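Local coordinates for 450aa long hypothetical fmu protein (Pyrococcus horikoshii, PDB 2YXL), which probably methylates the C5 position of cytidines in RNA, using S-adenosyl-L-methionine as the methyl donor, at residues 18-22 with 90-94; 205-211 with 222-228. Residues are numbered along the deposited sequence.

In the fold
Contact 1 and contact 2 belong to different parts of the chain, their centres 27 Å apart and their nearest atoms about 13 Å apart. Contact 1 joins two helices of the all-helical N-terminal region and is wholly buried: aliphatic side chains meet there without a direct polar bond between the segments. Contact 2, later in the chain, lies in the ferredoxin-like domain and packs part of a helix and its following turn against strand 221-225, an inner strand of a small antiparallel sheet. It is partly buried; apolar contacts sit beside one backbone hydrogen bond, and Glu211 and Lys225 lie alongside each other at its exposed side. Neither contact reaches the sinefungin pocket.

Contact 1: 18-22 with 90-94; sequences IIEAI and LRVAV
Val92 is the centre of this contact: it has the largest area covered, and every isoleucine of 18-22 touches it. Both segments are regular α-helix, with Ile22 N bonded to Ile18 O at 2.7 Å and Val94 N to Leu90 O at 2.9 Å. Their axes come within 9.6 Å and cross at 124°, closer to antiparallel than parallel, and the nearest CA atoms, those of Ile19 and Val92, are 6.4 Å apart. Val92 points toward helix 12-24 with chi1 t (165°). Val92 CG1 meets Ile18 CD1 at 3.6 Å, while Val92 CG2 lies 4.0 Å from both Ile19 CG1 and Ile22 CG1. Ile22, second in covered area, is m,m, and Ile22 CG2 also reaches Arg91 CD at 4.3 Å. Ile18 is modelled between rotamer wells (chi1 5°, chi2 92°), with CD1 against Val92. Arg91 lays its aliphatic stem on Ile22. Its guanidinium forms salt bridges with Asp68 and Glu26, and Arg91 NH1 weakly donates to a water 2.8 Å away, which also lies 3.3 Å from Ile22 O, a weak contact. Around the pair, helix 47-75 receives Ile18 and Ile22 through Leu53 and Phe57, and helix 104-121 receives Ile19 through Ala114 and Ile118. Such aliphatic packing between crossing helices is typical of the core of an all-α bundle, here the N-terminal helical region.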
loop_
_atom_site.group_PDB
_atom_site.type_symbol
_atom_site.label_atom_id
_atom_site.label_comp_id
_atom_site.label_asym_id
_atom_site.label_seq_id
_atom_site.Cartn_x
_atom_site.Cartn_y
_atom_site.Cartn_z
ATOM N N ILE A 18 -18.625 1.062 8.119
ATOM C CA ILE A 18 -17.252 1.372 8.551
ATOM C C ILE A 18 -16.763 0.397 9.605
ATOM O O ILE A 18 -15.582 0.073 9.632
ATOM C CB ILE A 18 -17.036 2.809 9.120
ATOM C CG1 ILE A 18 -18.337 3.590 9.238
ATOM C CG2 ILE A 18 -15.929 3.543 8.347
ATOM C CD1 ILE A 18 -18.982 3.439 10.583
ATOM N N ILE A 19 -17.665 -0.053 10.476
ATOM C CA ILE A 19 -17.314 -1.052 11.480
ATOM C C ILE A 19 -16.800 -2.313 10.789
ATOM O O ILE A 19 -15.725 -2.808 11.129
ATOM C CB ILE A 19 -18.488 -1.382 12.442
ATOM C CG1 ILE A 19 -18.836 -0.156 13.295
ATOM C CG2 ILE A 19 -18.132 -2.581 13.342
ATOM C CD1 ILE A 19 -20.127 -0.281 14.084
ATOM N N GLU A 20 -17.552 -2.808 9.805
ATOM C CA GLU A 20 -17.136 -3.984 9.044
ATOM C C GLU A 20 -15.857 -3.725 8.238
ATOM O O GLU A 20 -15.006 -4.607 8.128
ATOM C CB GLU A 20 -18.274 -4.513 8.158
ATOM C CG GLU A 20 -17.891 -5.728 7.301
ATOM C CD GLU A 20 -18.902 -6.874 7.351
ATOM O OE1 GLU A 20 -18.494 -8.026 7.079
ATOM O OE2 GLU A 20 -20.091 -6.642 7.660
ATOM N N ALA A 21 -15.713 -2.515 7.701
ATOM C CA ALA A 21 -14.514 -2.152 6.942
ATOM C C ALA A 21 -13.278 -2.101 7.835
ATOM O O ALA A 21 -12.204 -2.561 7.445
ATOM C CB ALA A 21 -14.711 -0.821 6.218
ATOM N N ILE A 22 -13.445 -1.538 9.030
ATOM C CA ILE A 22 -12.365 -1.438 10.006
ATOM C C ILE A 22 -12.011 -2.823 10.554
ATOM O O ILE A 22 -10.829 -3.141 10.736
ATOM C CB ILE A 22 -12.714 -0.432 11.141
ATOM C CG1 ILE A 22 -12.812 1.002 10.588
ATOM C CG2 ILE A 22 -11.710 -0.493 12.283
ATOM C CD1 ILE A 22 -11.550 1.534 9.896
ATOM N N LEU A 90 -15.270 0.213 18.752
ATOM C CA LEU A 90 -14.686 1.195 19.658
ATOM C C LEU A 90 -13.832 2.215 18.896
ATOM O O LEU A 90 -13.898 3.413 19.178
ATOM C CB LEU A 90 -13.880 0.507 20.765
ATOM C CG LEU A 90 -14.646 -0.252 21.859
ATOM C CD1 LEU A 90 -13.687 -0.967 22.783
ATOM C CD2 LEU A 90 -15.559 0.680 22.664
ATOM N N ARG A 91 -13.062 1.742 17.917
ATOM C CA ARG A 91 -12.246 2.620 17.077
ATOM C C ARG A 91 -13.106 3.606 16.279
ATOM O O ARG A 91 -12.803 4.800 16.208
ATOM C CB ARG A 91 -11.359 1.800 16.136
ATOM C CG ARG A 91 -10.155 1.170 16.816
ATOM C CD ARG A 91 -9.459 0.149 15.928
ATOM N NE ARG A 91 -8.166 -0.241 16.494
ATOM C CZ ARG A 91 -7.367 -1.185 16.000
ATOM N NH1 ARG A 91 -7.707 -1.873 14.915
ATOM N NH2 ARG A 91 -6.216 -1.445 16.603
ATOM N N VAL A 92 -14.181 3.092 15.693
ATOM C CA VAL A 92 -15.128 3.893 14.938
ATOM C C VAL A 92 -15.768 4.971 15.824
ATOM O O VAL A 92 -15.833 6.147 15.437
ATOM C CB VAL A 92 -16.204 2.990 14.279
ATOM C CG1 VAL A 92 -17.398 3.804 13.788
ATOM C CG2 VAL A 92 -15.593 2.182 13.137
ATOM N N ALA A 93 -16.215 4.566 17.014
ATOM C CA ALA A 93 -16.896 5.473 17.941
ATOM C C ALA A 93 -15.976 6.566 18.487
ATOM O O ALA A 93 -16.371 7.729 18.559
ATOM C CB ALA A 93 -17.544 4.694 19.083
ATOM N N VAL A 94 -14.756 6.188 18.865
ATOM C CA VAL A 94 -13.772 7.139 19.391
ATOM C C VAL A 94 -13.378 8.167 18.327
ATOM O O VAL A 94 -13.287 9.361 18.614
ATOM C CB VAL A 94 -12.521 6.416 19.972
ATOM C CG1 VAL A 94 -11.371 7.398 20.218
ATOM C CG2 VAL A 94 -12.883 5.680 21.263
HETATM O O HOH W 1 -10.117 -2.960 13.987
#

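Contact 2: 205-211 with 222-228; sequences LEEDGVE and LKIKGPY
Leu205 lies on helix 198-207, and the chain then turns through Asp208 and Gly209 before Val210 and Glu211 become extended (phi/psi -106/120 and -80/125) beside strand 221-225. In register, Glu211 faces Lys225, their CA atoms 5.3 Å apart. Lys225 N donates to Glu211 O at 3.0 Å (158° at the hydrogen), and the same oxygen takes a CA-H...O contact from Ile224 CA at 3.3 Å. Leu205, in the m,t rotamer and pointing toward the strand, puts CD1 4.0 Å from Leu222 CD1 and 3.8 Å from Ile224 CG2, while its CD2 lies 3.7 Å from Tyr228 CE1. Ile224 is p,t, and its CB is 3.7 Å from Val210 CG1. Helix and sheet are thus packed together as in a ferredoxin-like α/β domain, where strand 221-225 pairs antiparallel with both 212-214 and 186-191, and the pairing with 212-214 is prolonged by the bond at Glu211. Beyond the strand, a cis peptide precedes Pro227 and the chain swings round to Tyr228. With chi1 t and chi2 80°, the tyrosine brings its ring back toward the turn: Val210 CG2, from a t rotamer, sits at the ring edge, 3.8 Å from Tyr228 CD1, and the hydroxyl bonds to Ser233. On the more exposed side, Glu211 (t,t) and Lys225 (t,t,t,m) run past each other, OE2 of Glu211 3.2 Å from CD of Lys225; the lysine's NZ continues away to a salt bridge with Glu185.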
loop_
_atom_site.group_PDB
_atom_site.type_symbol
_atom_site.label_atom_id
_atom_site.label_comp_id
_atom_site.label_asym_id
_atom_site.label_seq_id
_atom_site.Cartn_x
_atom_site.Cartn_y
_atom_site.Cartn_z
ATOM N N LEU A 205 -13.049 7.322 -18.966
ATOM C CA LEU A 205 -13.133 7.735 -17.564
ATOM C C LEU A 205 -13.876 9.061 -17.410
ATOM O O LEU A 205 -14.704 9.215 -16.509
ATOM C CB LEU A 205 -11.739 7.837 -16.938
ATOM C CG LEU A 205 -10.954 6.546 -16.685
ATOM C CD1 LEU A 205 -9.498 6.872 -16.407
ATOM C CD2 LEU A 205 -11.558 5.739 -15.540
ATOM N N GLU A 206 -13.579 10.011 -18.296
ATOM C CA GLU A 206 -14.258 11.308 -18.302
ATOM C C GLU A 206 -15.689 11.205 -18.839
ATOM O O GLU A 206 -16.466 12.156 -18.726
ATOM C CB GLU A 206 -13.448 12.349 -19.081
ATOM C CG GLU A 206 -12.160 12.775 -18.375
ATOM C CD GLU A 206 -11.389 13.856 -19.118
ATOM O OE1 GLU A 206 -10.634 14.600 -18.454
ATOM O OE2 GLU A 206 -11.530 13.967 -20.356
ATOM N N GLU A 207 -16.027 10.050 -19.414
ATOM C CA GLU A 207 -17.401 9.747 -19.817
ATOM C C GLU A 207 -18.255 9.528 -18.567
ATOM O O GLU A 207 -19.440 9.868 -18.546
ATOM C CB GLU A 207 -17.446 8.512 -20.717
ATOM C CG GLU A 207 -18.464 8.595 -21.847
ATOM C CD GLU A 207 -17.982 9.439 -23.020
ATOM O OE1 GLU A 207 -16.754 9.514 -23.242
ATOM O OE2 GLU A 207 -18.834 10.021 -23.726
ATOM N N ASP A 208 -17.639 8.949 -17.535
ATOM C CA ASP A 208 -18.190 8.940 -16.183
ATOM C C ASP A 208 -17.902 10.288 -15.522
ATOM O O ASP A 208 -17.398 11.209 -16.166
ATOM C CB ASP A 208 -17.558 7.818 -15.350
ATOM C CG ASP A 208 -18.186 6.460 -15.604
ATOM O OD1 ASP A 208 -17.445 5.455 -15.550
ATOM O OD2 ASP A 208 -19.412 6.385 -15.840
ATOM N N GLY A 209 -18.213 10.401 -14.234
ATOM C CA GLY A 209 -17.880 11.602 -13.474
ATOM C C GLY A 209 -16.523 11.482 -12.805
ATOM O O GLY A 209 -16.383 11.790 -11.620
ATOM N N VAL A 210 -15.523 11.037 -13.564
ATOM C CA VAL A 210 -14.192 10.786 -13.016
ATOM C C VAL A 210 -13.196 11.856 -13.448
ATOM O O VAL A 210 -12.949 12.052 -14.639
ATOM C CB VAL A 210 -13.663 9.371 -13.389
ATOM C CG1 VAL A 210 -12.307 9.114 -12.750
ATOM C CG2 VAL A 210 -14.652 8.293 -12.964
ATOM N N GLU A 211 -12.637 12.547 -12.459
ATOM C CA GLU A 211 -11.604 13.550 -12.668
ATOM C C GLU A 211 -10.258 12.846 -12.861
ATOM O O GLU A 211 -9.841 12.042 -12.018
ATOM C CB GLU A 211 -11.562 14.490 -11.465
ATOM C CG GLU A 211 -10.723 15.745 -11.643
ATOM C CD GLU A 211 -10.901 16.736 -10.495
ATOM O OE1 GLU A 211 -10.154 17.738 -10.456
ATOM O OE2 GLU A 211 -11.788 16.522 -9.635
ATOM N N LEU A 222 -2.137 7.375 -14.719
ATOM C CA LEU A 222 -3.200 8.347 -14.513
ATOM C C LEU A 222 -3.590 8.403 -13.053
ATOM O O LEU A 222 -3.724 7.368 -12.395
ATOM C CB LEU A 222 -4.434 7.997 -15.352
ATOM C CG LEU A 222 -4.287 7.722 -16.851
ATOM C CD1 LEU A 222 -5.586 7.154 -17.392
ATOM C CD2 LEU A 222 -3.872 8.972 -17.621
ATOM N N LYS A 223 -3.770 9.615 -12.544
ATOM C CA LYS A 223 -4.362 9.795 -11.229
ATOM C C LYS A 223 -5.841 10.113 -11.407
ATOM O O LYS A 223 -6.203 11.037 -12.137
ATOM C CB LYS A 223 -3.626 10.873 -10.431
ATOM C CG LYS A 223 -2.192 10.477 -10.074
ATOM C CD LYS A 223 -1.418 11.605 -9.389
ATOM C CE LYS A 223 -0.049 11.116 -8.870
ATOM N NZ LYS A 223 0.953 10.845 -9.962
ATOM N N ILE A 224 -6.691 9.306 -10.780
ATOM C CA ILE A 224 -8.136 9.501 -10.841
ATOM C C ILE A 224 -8.695 9.793 -9.453
ATOM O O ILE A 224 -8.260 9.203 -8.464
ATOM C CB ILE A 224 -8.877 8.309 -11.519
ATOM C CG1 ILE A 224 -8.740 7.016 -10.703
ATOM C CG2 ILE A 224 -8.381 8.114 -12.953
ATOM C CD1 ILE A 224 -9.710 5.910 -11.108
ATOM N N LYS A 225 -9.643 10.722 -9.385
ATOM C CA LYS A 225 -10.237 11.125 -8.118
ATOM C C LYS A 225 -11.356 10.158 -7.743
ATOM O O LYS A 225 -12.364 10.056 -8.448
ATOM C CB LYS A 225 -10.763 12.565 -8.200
ATOM C CG LYS A 225 -10.980 13.240 -6.846
ATOM C CD LYS A 225 -11.325 14.712 -7.019
ATOM C CE LYS A 225 -11.029 15.528 -5.767
ATOM N NZ LYS A 225 -12.033 15.318 -4.685
ATOM N N GLY A 226 -11.165 9.448 -6.632
ATOM C CA GLY A 226 -12.152 8.497 -6.126
ATOM C C GLY A 226 -13.462 9.156 -5.719
ATOM O O GLY A 226 -13.557 10.385 -5.705
ATOM N N PRO A 227 -14.487 8.344 -5.385
ATOM C CA PRO A 227 -14.442 6.882 -5.392
ATOM C C PRO A 227 -14.659 6.287 -6.784
ATOM O O PRO A 227 -15.391 6.852 -7.598
ATOM C CB PRO A 227 -15.588 6.497 -4.459
ATOM C CG PRO A 227 -16.565 7.610 -4.581
ATOM C CD PRO A 227 -15.802 8.853 -4.956
ATOM N N TYR A 228 -14.012 5.154 -7.042
ATOM C CA TYR A 228 -14.116 4.478 -8.327
ATOM C C TYR A 228 -14.283 2.974 -8.143
ATOM O O TYR A 228 -13.423 2.307 -7.561
ATOM C CB TYR A 228 -12.884 4.778 -9.182
ATOM C CG TYR A 228 -12.964 4.257 -10.598
ATOM C CD1 TYR A 228 -13.681 4.947 -11.573
ATOM C CD2 TYR A 228 -12.311 3.079 -10.966
ATOM C CE1 TYR A 228 -13.756 4.477 -12.878
ATOM C CE2 TYR A 228 -12.379 2.600 -12.269
ATOM C CZ TYR A 228 -13.102 3.305 -13.220
ATOM O OH TYR A 228 -13.175 2.844 -14.514
#